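Lipase-esterase related protein (Clostridium acetobutylicum, PDB 3E0X) is of unknown function but has an alpha/beta hydrolase fold and is probably a hydrolase, perhaps acting as a lipase or esterase. Local coordinates at residues A[50-55]-A[64-69]. Numbering follows the deposited sequence. Where two conformers were deposited one is given.
Sequences KGHGES and YGYIDN
H52 meets Y66 where its ring carbon CE1 touches the phenol oxygen. CE1 of H52 lies 3.0 Å from OH of Y66, and the hydroxyl oxygen sits at the imidazole edge, in the plane of that ring. The ring planes are inclined at 64°, an oblique aromatic pair. CE1 of Y66 also reaches the backbone O of K50, which approaches the phenol ring at its edge.

The polar bonds fix the imidazole. ND1 of H52 donates to O of K50 over 2.9 Å; it stands above the carbonyl plane, and the bond is bent to 145°. The other ring nitrogen, NE2, bonds to OD2 of D171, and OH of Y66 bonds to OD1. One acid thus ties both rings together.

The second link is made by N69. Its ND2 packs against CB of K50 at 3.7 Å, the two side chains crossing at about a right angle. A water accepts from N of K50 at 2.9 Å and from ND2 of N69 at 2.6 Å. CG of K50 is anti to the backbone N (chi1 -176°), which carries the chain past ND2; NZ bonds to O of Q58.

The loop closes in a type II' turn from H52 to S55, with a G1 bulge at G51 and H52. The H52 side chain is about 8 Å from the bound ortho-xylene, and Y66 lies near the probable nucleophile elbow. The contact joins the loop after strand 43-47 to helix 63-76. Helix 93-102 packs on Y66 through M93 and I97, and helix 165-177 supplies D171.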
# COMPACT_ATOMS: atom_id res chain seq x y z
N LYS A 50 8.55 -8.82 -2.78
CA LYS A 50 9.79 -9.40 -3.31
C LYS A 50 10.78 -8.29 -3.64
O LYS A 50 10.43 -7.28 -4.26
CB LYS A 50 9.45 -10.26 -4.53
CG LYS A 50 10.62 -11.04 -5.18
CD LYS A 50 10.02 -12.06 -6.23
CE LYS A 50 11.05 -12.64 -7.14
NZ LYS A 50 11.20 -11.88 -8.39
N GLY A 51 12.01 -8.50 -3.20
CA GLY A 51 13.07 -7.53 -3.42
C GLY A 51 13.12 -6.35 -2.46
O GLY A 51 13.98 -5.48 -2.60
N HIS A 52 12.18 -6.30 -1.52
CA HIS A 52 12.11 -5.23 -0.53
C HIS A 52 12.33 -5.82 0.85
O HIS A 52 11.97 -6.99 1.08
CB HIS A 52 10.73 -4.57 -0.55
CG HIS A 52 10.36 -3.95 -1.87
ND1 HIS A 52 10.07 -4.69 -3.00
CD2 HIS A 52 10.18 -2.65 -2.23
CE1 HIS A 52 9.75 -3.87 -4.00
NE2 HIS A 52 9.81 -2.63 -3.55
N GLY A 53 12.87 -5.02 1.78
CA GLY A 53 13.08 -5.51 3.15
C GLY A 53 13.81 -6.84 3.14
O GLY A 53 14.84 -6.98 2.48
N GLU A 54 13.25 -7.84 3.81
CA GLU A 54 13.93 -9.12 3.95
C GLU A 54 13.45 -10.16 2.96
O GLU A 54 13.84 -11.35 3.05
CB GLU A 54 13.81 -9.64 5.38
CG GLU A 54 14.62 -8.83 6.36
CD GLU A 54 14.63 -9.40 7.74
OE1 GLU A 54 14.34 -8.65 8.69
OE2 GLU A 54 14.92 -10.61 7.88
N SER A 55 12.62 -9.75 2.01
CA SER A 55 12.19 -10.68 0.97
C SER A 55 13.18 -10.66 -0.18
O SER A 55 13.26 -9.67 -0.91
CB SER A 55 10.79 -10.33 0.47
OG SER A 55 9.81 -10.65 1.42
N TYR A 64 1.25 -6.07 -11.72
CA TYR A 64 0.78 -7.44 -11.92
C TYR A 64 1.68 -8.50 -11.29
O TYR A 64 1.20 -9.47 -10.73
CB TYR A 64 0.60 -7.73 -13.41
CG TYR A 64 -0.46 -6.85 -14.00
CD1 TYR A 64 -1.82 -7.09 -13.73
CD2 TYR A 64 -0.14 -5.76 -14.82
CE1 TYR A 64 -2.81 -6.29 -14.25
CE2 TYR A 64 -1.13 -4.94 -15.36
CZ TYR A 64 -2.47 -5.20 -15.06
OH TYR A 64 -3.47 -4.40 -15.59
N GLY A 65 2.99 -8.32 -11.37
CA GLY A 65 3.92 -9.23 -10.71
C GLY A 65 3.70 -9.25 -9.21
O GLY A 65 3.62 -10.34 -8.61
N TYR A 66 3.62 -8.05 -8.60
CA TYR A 66 3.35 -7.95 -7.16
C TYR A 66 2.00 -8.56 -6.79
O TYR A 66 1.90 -9.28 -5.78
CB TYR A 66 3.44 -6.49 -6.69
CG TYR A 66 4.83 -5.90 -6.73
CD1 TYR A 66 5.83 -6.36 -5.87
CD2 TYR A 66 5.11 -4.85 -7.57
CE1 TYR A 66 7.10 -5.80 -5.88
CE2 TYR A 66 6.39 -4.26 -7.59
CZ TYR A 66 7.38 -4.74 -6.74
OH TYR A 66 8.63 -4.16 -6.75
N ILE A 67 0.98 -8.33 -7.62
CA ILE A 67 -0.36 -8.91 -7.38
C ILE A 67 -0.28 -10.44 -7.32
O ILE A 67 -0.78 -11.04 -6.36
CB ILE A 67 -1.38 -8.44 -8.47
CG1 ILE A 67 -1.68 -6.93 -8.35
CG2 ILE A 67 -2.63 -9.29 -8.45
CD1 ILE A 67 -2.32 -6.33 -9.61
N ASP A 68 0.41 -11.04 -8.29
CA ASP A 68 0.58 -12.49 -8.30
C ASP A 68 1.34 -12.98 -7.06
O ASP A 68 0.99 -14.00 -6.46
CB ASP A 68 1.27 -12.94 -9.58
CG ASP A 68 0.39 -12.79 -10.81
OD1 ASP A 68 -0.83 -12.56 -10.65
OD2 ASP A 68 0.92 -12.91 -11.94
N ASN A 69 2.37 -12.24 -6.66
CA ASN A 69 3.12 -12.64 -5.47
C ASN A 69 2.25 -12.60 -4.21
O ASN A 69 2.35 -13.49 -3.35
CB ASN A 69 4.33 -11.73 -5.22
CG ASN A 69 5.41 -11.81 -6.31
OD1 ASN A 69 5.51 -12.75 -7.12
ND2 ASN A 69 6.25 -10.80 -6.28
O HOH W 1 6.01 -9.31 -4.14